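Local coordinates for possible adhesin (Caldicellulosiruptor kronotskyensis, PDB 4WA0), which probably mediates attachment of this thermophilic bacterium to cellulose, as a tapirin, the present chain being its C-terminal beta-helix domain, at residues I47-S52 with V73-Y78; D96-Y101 with F116-S121. All blocks are in the same frame, centred on the assembly; numbering follows the deposited sequence.

Contact 1: residues I47-S52 with V73-Y78; sequences IDNLIS and VRNIIY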
ATOM      1  N   ILE A  47       3.413  -6.993  -3.394  1.00 10.01           N
ATOM      2  CA  ILE A  47       4.420  -6.442  -2.526  1.00 10.80           C
ATOM      3  C   ILE A  47       4.446  -7.068  -1.178  1.00 11.62           C
ATOM      4  O   ILE A  47       3.568  -7.860  -0.809  1.00 11.74           O
ATOM      5  CB  ILE A  47       4.238  -4.892  -2.387  1.00 10.49           C
ATOM      6  CG1 ILE A  47       2.880  -4.559  -1.753  1.00 10.59           C
ATOM      7  CG2 ILE A  47       4.482  -4.242  -3.743  1.00 12.86           C
ATOM      8  CD1 ILE A  47       2.569  -3.092  -1.648  1.00 10.25           C
ATOM      9  N   ASP A  48       5.488  -6.765  -0.409  1.00 12.93           N
ATOM     10  CA  ASP A  48       5.607  -7.354   0.901  1.00 13.09           C
ATOM     11  C   ASP A  48       4.836  -6.609   1.955  1.00 13.24           C
ATOM     12  O   ASP A  48       4.159  -7.237   2.763  1.00 13.60           O
ATOM     13  CB  ASP A  48       7.063  -7.362   1.361  1.00 13.31           C
ATOM     14  CG  ASP A  48       7.965  -8.271   0.509  1.00 16.98           C
ATOM     15  OD1 ASP A  48       7.570  -9.392   0.182  1.00 20.12           O
ATOM     16  OD2 ASP A  48       9.127  -7.912   0.189  1.00 21.47           O
ATOM     17  N   ASN A  49       4.932  -5.293   2.001  1.00 11.97           N
ATOM     18  CA  ASN A  49       4.208  -4.569   3.022  1.00 11.85           C
ATOM     19  C   ASN A  49       3.654  -3.284   2.366  1.00 11.20           C
ATOM     20  O   ASN A  49       4.318  -2.751   1.460  1.00 11.19           O
ATOM     21  CB  ASN A  49       5.134  -4.151   4.111  1.00 11.97           C
ATOM     22  CG  ASN A  49       5.791  -5.320   4.825  1.00 13.43           C
ATOM     23  OD1 ASN A  49       5.175  -5.980   5.676  1.00 13.06           O
ATOM     24  ND2 ASN A  49       7.028  -5.600   4.456  1.00 15.37           N
ATOM     25  N   LEU A  50       2.567  -2.778   2.920  1.00 11.32           N
ATOM     26  CA  LEU A  50       1.935  -1.518   2.473  1.00 10.80           C
ATOM     27  C   LEU A  50       1.564  -0.700   3.715  1.00 11.68           C
ATOM     28  O   LEU A  50       0.691  -1.130   4.509  1.00 10.70           O
ATOM     29  CB  LEU A  50       0.697  -1.840   1.640  1.00 11.22           C
ATOM     30  CG  LEU A  50      -0.214  -0.748   1.139  1.00 11.54           C
ATOM     31  CD1 LEU A  50       0.588   0.165   0.241  1.00 12.15           C
ATOM     32  CD2 LEU A  50      -1.414  -1.345   0.472  1.00 11.58           C
ATOM     33  N   ILE A  51       2.289   0.382   3.951  1.00 11.33           N
ATOM     34  CA  ILE A  51       2.194   1.135   5.209  1.00 11.80           C
ATOM     35  C   ILE A  51       1.780   2.555   4.996  1.00 12.77           C
ATOM     36  O   ILE A  51       2.485   3.259   4.260  1.00 12.24           O
ATOM     37  CB  ILE A  51       3.532   1.080   5.974  1.00 13.02           C
ATOM     38  CG1 ILE A  51       3.875  -0.370   6.222  1.00 13.41           C
ATOM     39  CG2 ILE A  51       3.535   1.916   7.276  1.00 14.17           C
ATOM     40  CD1 ILE A  51       5.294  -0.622   6.591  1.00 15.67           C
ATOM     41  N   SER A  52       0.707   2.945   5.693  1.00 12.65           N
ATOM     42  CA  SER A  52       0.331   4.339   5.791  1.00 12.85           C
ATOM     43  C   SER A  52       0.232   4.820   7.232  1.00 14.57           C
ATOM     44  O   SER A  52      -0.502   4.236   8.012  1.00 12.57           O
ATOM     45  CB  SER A  52      -0.977   4.625   5.129  1.00 12.01           C
ATOM     46  OG  SER A  52      -1.338   6.010   5.292  1.00 12.68           O
ATOM     47  N   VAL A  73      -0.450  -8.317  -0.820  1.00 11.05           N
ATOM     48  CA  VAL A  73       0.505  -7.905   0.187  1.00 11.45           C
ATOM     49  C   VAL A  73       0.869  -9.149   0.976  1.00 13.26           C
ATOM     50  O   VAL A  73       0.015  -9.762   1.642  1.00 13.83           O
ATOM     51  CB  VAL A  73      -0.058  -6.798   1.081  1.00 11.46           C
ATOM     52  CG1 VAL A  73       0.981  -6.413   2.137  1.00 12.50           C
ATOM     53  CG2 VAL A  73      -0.501  -5.549   0.263  1.00 11.55           C
ATOM     54  N   ARG A  74       2.141  -9.522   0.904  1.00 12.68           N
ATOM     55  CA  ARG A  74       2.591 -10.800   1.430  1.00 14.75           C
ATOM     56  C   ARG A  74       2.696 -10.806   2.930  1.00 13.94           C
ATOM     57  O   ARG A  74       2.671 -11.895   3.541  1.00 13.39           O
ATOM     58  CB  ARG A  74       3.936 -11.206   0.823  1.00 17.56           C
ATOM     59  CG  ARG A  74       3.931 -11.398  -0.682  1.00 21.61           C
ATOM     60  CD  ARG A  74       5.381 -11.641  -1.091  1.00 25.47           C
ATOM     61  NE  ARG A  74       5.515 -11.625  -2.516  1.00 32.39           N
ATOM     62  CZ  ARG A  74       6.300 -10.817  -3.228  1.00 32.22           C
ATOM     63  NH1 ARG A  74       7.139  -9.975  -2.673  1.00 28.58           N
ATOM     64  NH2 ARG A  74       6.329 -10.997  -4.548  1.00 34.46           N
ATOM     65  N   ASN A  75       2.890  -9.659   3.526  1.00 13.31           N
ATOM     66  CA  ASN A  75       3.023  -9.524   4.934  1.00 13.81           C
ATOM     67  C   ASN A  75       1.941  -8.553   5.453  1.00 14.37           C
ATOM     68  O   ASN A  75       0.804  -8.961   5.582  1.00 14.05           O
ATOM     69  CB  ASN A  75       4.485  -9.200   5.344  1.00 14.63           C
ATOM     70  CG  ASN A  75       4.639  -9.252   6.813  1.00 17.96           C
ATOM     71  OD1 ASN A  75       4.077 -10.162   7.443  1.00 20.63           O
ATOM     72  ND2 ASN A  75       5.357  -8.320   7.397  1.00 17.95           N
ATOM     73  N   ILE A  76       2.272  -7.290   5.706  0.57 12.70           N
ATOM     74  CA  ILE A  76       1.416  -6.403   6.465  0.57 13.53           C
ATOM     75  C   ILE A  76       0.879  -5.209   5.664  0.57 12.73           C
ATOM     76  O   ILE A  76       1.614  -4.582   4.949  0.57 12.04           O
ATOM     77  CB  ILE A  76       2.166  -5.873   7.716  0.57 14.13           C
ATOM     78  CG1 ILE A  76       2.452  -7.031   8.698  0.57 14.96           C
ATOM     79  CG2 ILE A  76       1.413  -4.712   8.359  0.57 14.10           C
ATOM     80  CD1 ILE A  76       3.451  -6.762   9.813  0.57 15.51           C
ATOM     81  N   ILE A  77      -0.417  -4.938   5.793  1.00 12.22           N
ATOM     82  CA  ILE A  77      -1.026  -3.644   5.457  1.00 11.60           C
ATOM     83  C   ILE A  77      -1.194  -2.948   6.843  1.00 12.75           C
ATOM     84  O   ILE A  77      -1.951  -3.450   7.709  1.00 13.26           O
ATOM     85  CB  ILE A  77      -2.391  -3.806   4.742  1.00 11.17           C
ATOM     86  CG1 ILE A  77      -2.214  -4.520   3.375  1.00 11.57           C
ATOM     87  CG2 ILE A  77      -3.047  -2.443   4.516  1.00 12.37           C
ATOM     88  CD1 ILE A  77      -3.430  -4.648   2.558  1.00 11.19           C
ATOM     89  N   TYR A  78      -0.619  -1.773   6.976  1.00 12.04           N
ATOM     90  CA  TYR A  78      -0.755  -1.000   8.181  1.00 11.56           C
ATOM     91  C   TYR A  78      -1.368   0.306   7.858  1.00 11.23           C
ATOM     92  O   TYR A  78      -0.865   1.004   7.025  1.00 10.82           O
ATOM     93  CB  TYR A  78       0.593  -0.839   8.860  1.00 12.96           C
ATOM     94  CG  TYR A  78       0.608   0.065  10.085  1.00 13.06           C
ATOM     95  CD1 TYR A  78       0.525   1.426   9.970  1.00 14.87           C
ATOM     96  CD2 TYR A  78       0.799  -0.455  11.356  1.00 15.36           C
ATOM     97  CE1 TYR A  78       0.607   2.285  11.092  1.00 15.84           C
ATOM     98  CE2 TYR A  78       0.827   0.383  12.478  1.00 15.21           C
ATOM     99  CZ  TYR A  78       0.697   1.737  12.330  1.00 17.02           C
ATOM    100  OH  TYR A  78       0.783   2.635  13.364  1.00 19.72           O
TER
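Asn-49 and Asn-75 lie side by side at a corner of the beta-helix, their amide planes 82° apart, and one oxygen accepts two bonds. Asn-75 ND2 donates to Asn-49 OD1 in the carbonyl plane, on a lone pair, at 2.9 Å, while the backbone Ile-76 N reaches OD1 at 3.2 Å from a position tilted out of that plane. The other end of the amide is also used, since Asn-49 ND2 bonds to Ser-30 OG one coil back. Around the turn, Ile-47 O takes the N-H of Arg-74 and Asp-48 O that of Asn-75. Arg-74 is extended as far as NE, and its NH1 lies 2.9 Å from Asp-48 OD1, a salt bridge that lies in the guanidinium plane but meets OD1 from above the carboxylate plane; NH2 bonds to Asn-28. Beyond the corner, parallel strand bonding resumes with Leu-50 N to Ile-76 O, Tyr-78 N to Leu-50 O and Ser-52 N to Tyr-78 O. Ser-52 OG bonds to Gly-35 O and Gly-54 N. Strands 50-52 and 76-79 are neighbours in one face of the solenoid, strand 30-33 flanks the first, and helix 217-224 packs on Ile-51, Ile-76 and Tyr-78.

Contact 2: residues D96-Y101 with F116-S121; sequences DAKTIY and FVQLFS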
ATOM      1  N   ASP A  96      -5.609  -8.874  -1.029  0.65 12.10           N
ATOM      2  CA  ASP A  96      -5.291 -10.148  -0.407  0.65 13.72           C
ATOM      3  C   ASP A  96      -4.025  -9.945   0.398  0.65 12.91           C
ATOM      4  O   ASP A  96      -2.960  -9.728  -0.240  0.65 12.06           O
ATOM      5  CB  ASP A  96      -5.097 -11.177  -1.519  0.65 16.18           C
ATOM      6  CG  ASP A  96      -4.918 -12.565  -1.004  0.65 20.26           C
ATOM      7  OD1 ASP A  96      -4.125 -12.725  -0.061  0.65 21.38           O
ATOM      8  OD2 ASP A  96      -5.508 -13.526  -1.608  0.65 22.96           O
ATOM      9  N   ALA A  97      -4.149  -9.894   1.744  1.00 13.04           N
ATOM     10  CA  ALA A  97      -3.067  -9.610   2.680  1.00 12.15           C
ATOM     11  C   ALA A  97      -2.956 -10.653   3.748  1.00 12.96           C
ATOM     12  O   ALA A  97      -3.953 -11.177   4.205  1.00 12.39           O
ATOM     13  CB  ALA A  97      -3.188  -8.232   3.345  1.00 13.55           C
ATOM     14  N   LYS A  98      -1.740 -10.933   4.217  1.00 11.83           N
ATOM     15  CA  LYS A  98      -1.611 -11.817   5.355  1.00 14.07           C
ATOM     16  C   LYS A  98      -2.150 -11.097   6.601  1.00 14.04           C
ATOM     17  O   LYS A  98      -2.943 -11.662   7.330  1.00 17.73           O
ATOM     18  CB  LYS A  98      -0.143 -12.250   5.561  1.00 15.81           C
ATOM     19  CG  LYS A  98       0.096 -13.166   6.733  1.00 22.40           C
ATOM     20  CD  LYS A  98       1.539 -13.643   6.680  1.00 27.23           C
ATOM     21  CE  LYS A  98       1.983 -14.191   8.012  1.00 39.04           C
ATOM     22  NZ  LYS A  98       2.000 -13.168   9.098  1.00 47.49           N
ATOM     23  N   THR A  99      -1.696  -9.892   6.870  1.00 14.30           N
ATOM     24  CA  THR A  99      -2.016  -9.231   8.181  1.00 13.97           C
ATOM     25  C   THR A  99      -2.488  -7.843   7.805  1.00 14.30           C
ATOM     26  O   THR A  99      -1.880  -7.223   6.965  1.00 14.84           O
ATOM     27  CB  THR A  99      -0.838  -9.121   9.086  1.00 15.98           C
ATOM     28  OG1 THR A  99      -0.315 -10.428   9.439  1.00 19.04           O
ATOM     29  CG2 THR A  99      -1.156  -8.318  10.367  1.00 17.22           C
ATOM     30  N   ILE A 100      -3.645  -7.411   8.297  1.00 12.61           N
ATOM     31  CA  ILE A 100      -4.060  -5.996   8.112  1.00 12.51           C
ATOM     32  C   ILE A 100      -4.346  -5.409   9.490  1.00 13.80           C
ATOM     33  O   ILE A 100      -5.018  -6.070  10.307  1.00 13.57           O
ATOM     34  CB  ILE A 100      -5.247  -5.845   7.135  1.00 13.50           C
ATOM     35  CG1 ILE A 100      -5.656  -4.372   6.957  1.00 15.05           C
ATOM     36  CG2 ILE A 100      -6.495  -6.695   7.508  1.00 14.49           C
ATOM     37  CD1 ILE A 100      -6.468  -4.081   5.753  1.00 16.07           C
ATOM     38  N   TYR A 101      -3.833  -4.202   9.759  1.00 13.36           N
ATOM     39  CA  TYR A 101      -4.166  -3.480  10.939  1.00 12.92           C
ATOM     40  C   TYR A 101      -4.714  -2.139  10.517  1.00 12.04           C
ATOM     41  O   TYR A 101      -4.080  -1.475   9.688  1.00 12.08           O
ATOM     42  CB  TYR A 101      -2.895  -3.259  11.765  1.00 14.54           C
ATOM     43  CG  TYR A 101      -3.058  -2.220  12.831  1.00 14.20           C
ATOM     44  CD1 TYR A 101      -3.863  -2.510  13.993  1.00 16.39           C
ATOM     45  CD2 TYR A 101      -2.597  -0.914  12.678  1.00 15.85           C
ATOM     46  CE1 TYR A 101      -4.101  -1.522  14.939  1.00 17.71           C
ATOM     47  CE2 TYR A 101      -2.798   0.059  13.672  1.00 17.33           C
ATOM     48  CZ  TYR A 101      -3.560  -0.237  14.774  1.00 18.65           C
ATOM     49  OH  TYR A 101      -3.767   0.747  15.741  1.00 23.07           O
ATOM     50  N   PHE A 116      -8.098 -11.765   4.036  1.00 10.93           N
ATOM     51  CA  PHE A 116      -7.123 -11.511   5.085  1.00 11.45           C
ATOM     52  C   PHE A 116      -6.892 -12.791   5.856  1.00 12.29           C
ATOM     53  O   PHE A 116      -7.838 -13.459   6.233  1.00 13.18           O
ATOM     54  CB  PHE A 116      -7.603 -10.404   5.989  1.00 12.56           C
ATOM     55  CG  PHE A 116      -7.905  -9.103   5.230  1.00 12.75           C
ATOM     56  CD1 PHE A 116      -6.918  -8.505   4.469  1.00 13.31           C
ATOM     57  CD2 PHE A 116      -9.165  -8.492   5.265  1.00 12.97           C
ATOM     58  CE1 PHE A 116      -7.196  -7.358   3.737  1.00 14.11           C
ATOM     59  CE2 PHE A 116      -9.433  -7.327   4.586  1.00 14.17           C
ATOM     60  CZ  PHE A 116      -8.448  -6.763   3.805  1.00 13.94           C
ATOM     61  N   VAL A 117      -5.651 -13.093   6.174  1.00 11.49           N
ATOM     62  CA  VAL A 117      -5.376 -14.134   7.154  1.00 11.98           C
ATOM     63  C   VAL A 117      -5.691 -13.653   8.550  1.00 12.25           C
ATOM     64  O   VAL A 117      -6.467 -14.341   9.266  1.00 12.68           O
ATOM     65  CB  VAL A 117      -3.947 -14.694   7.010  1.00 13.22           C
ATOM     66  CG1 VAL A 117      -3.667 -15.720   8.093  1.00 12.83           C
ATOM     67  CG2 VAL A 117      -3.682 -15.226   5.627  1.00 13.25           C
ATOM     68  N   GLN A 118      -5.151 -12.499   8.967  1.00 13.34           N
ATOM     69  CA  GLN A 118      -5.467 -11.919  10.256  1.00 13.46           C
ATOM     70  C   GLN A 118      -5.753 -10.460  10.083  1.00 14.32           C
ATOM     71  O   GLN A 118      -5.068  -9.754   9.339  1.00 14.84           O
ATOM     72  CB  GLN A 118      -4.446 -12.204  11.330  1.00 19.22           C
ATOM     73  CG  GLN A 118      -3.057 -11.942  10.976  1.00 22.01           C
ATOM     74  CD  GLN A 118      -2.056 -12.293  12.069  1.00 24.73           C
ATOM     75  OE1 GLN A 118      -2.334 -13.017  13.043  1.00 26.40           O
ATOM     76  NE2 GLN A 118      -0.840 -11.810  11.879  1.00 24.56           N
ATOM     77  N   LEU A 119      -6.836 -10.049  10.703  0.67 12.28           N
ATOM     78  CA  LEU A 119      -7.324  -8.669  10.702  0.67 11.22           C
ATOM     79  C   LEU A 119      -7.382  -8.139  12.126  0.67 12.80           C
ATOM     80  O   LEU A 119      -7.928  -8.773  13.060  0.67 11.26           O
ATOM     81  CB  LEU A 119      -8.731  -8.664  10.082  0.67 11.75           C
ATOM     82  CG  LEU A 119      -9.403  -7.308   9.916  0.67 11.10           C
ATOM     83  CD1 LEU A 119     -10.306  -7.315   8.724  0.67 11.22           C
ATOM     84  CD2 LEU A 119     -10.147  -6.861  11.170  0.67 11.21           C
ATOM     85  N   PHE A 120      -6.895  -6.913  12.300  1.00 12.84           N
ATOM     86  CA  PHE A 120      -6.964  -6.220  13.599  1.00 13.34           C
ATOM     87  C   PHE A 120      -7.452  -4.853  13.366  1.00 14.32           C
ATOM     88  O   PHE A 120      -6.807  -4.120  12.578  1.00 14.31           O
ATOM     89  CB  PHE A 120      -5.582  -6.140  14.227  1.00 13.93           C
ATOM     90  CG  PHE A 120      -5.001  -7.458  14.591  1.00 15.02           C
ATOM     91  CD1 PHE A 120      -4.262  -8.185  13.682  1.00 17.71           C
ATOM     92  CD2 PHE A 120      -5.208  -7.985  15.857  1.00 17.90           C
ATOM     93  CE1 PHE A 120      -3.775  -9.427  14.017  1.00 20.62           C
ATOM     94  CE2 PHE A 120      -4.725  -9.239  16.189  1.00 18.06           C
ATOM     95  CZ  PHE A 120      -4.036  -9.959  15.252  1.00 18.56           C
ATOM     96  N   SER A 121      -8.574  -4.482  13.984  1.00 12.56           N
ATOM     97  CA  SER A 121      -9.121  -3.161  13.875  1.00 14.37           C
ATOM     98  C   SER A 121      -9.379  -2.660  15.259  1.00 16.38           C
ATOM     99  O   SER A 121      -9.957  -3.399  16.112  1.00 14.20           O
ATOM    100  CB  SER A 121     -10.412  -3.109  13.076  1.00 15.77           C
ATOM    101  OG  SER A 121     -11.120  -1.907  13.381  1.00 18.56           O
TER
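Ile-100 CG2 lies over one face of the Phe-116 ring, a little toward its rim, 3.6 Å from the centroid and 16° off the ring normal, a CH-pi contact on the tightly packed side. With CG1 anti to the backbone N, CG2 falls between that N and the carbonyl carbon and faces the ring. Ile-100 CD1 extends the same contact toward Phe-116 CE1 and CZ, and Ala-97 CB meets the ring in its plane, at the edge, 3.9 Å from Phe-116 CD1. Leu-119 completes this apolar side, its CG 3.8 Å from Ile-100 CG2, and Met-106 touches both Ile-100 and Leu-119.

The contact is more polar and nearer solvent where Lys-98, Val-117 and Gln-118, all partly exposed, round the corner. Lys-98 O receives the N-H of Gln-118, while Val-117 CB rests 3.2 Å from the same oxygen. Gln-118 lies alongside Thr-99, pointing the same way, and its NE2 gives Thr-99 OG1 a nearly straight bond of 2.9 Å (170° at the hydrogen), with the acceptor in the amide plane. Lys-98 NZ is hydrogen-bonded to Thr-1 OG1. On the face shared with Thr-99 and Gln-118, but buried, Tyr-101 and Phe-120 cross at about a right angle, touching through Tyr-101 CD1 and Phe-120 CB at 4.0 Å; Pro-216 lies against Phe-120, and the Tyr-101 hydroxyl bonds to Asp-122.

Backbone bonds from Ile-100 N to Gln-118 O and from Phe-120 N to Ile-100 O join strands 99-102 and 119-121 in parallel, 5° apart by their short axes. Residues at matching positions of successive coils, with apolar side chains turned inward and a corner between successive faces, are the pattern of a parallel beta-helix, the fold of this tapirin domain.

How the contacts relate
Contacts 1 and 2, centres about 10 Å apart, use the same parallel pairing past a corner, but contact 1 shifts register by one there and contact 2 does not. Strands 76-79 and 99-102 are neighbours; probable hydrogen bonds from Tyr-101 N to Ile-77 O and from Val-73 N to Asp-96 O join the contacts, and the rings of Tyr-78 and Tyr-101 meet. Both are largely buried, with contact 1 nearer the centre of the chain. At the corner, contact 1 has paired asparagines and an ion pair on its more exposed side, contact 2 an amide-hydroxyl bond. The interior is aliphatic in contact 1, with the Phe-116 ring added in contact 2.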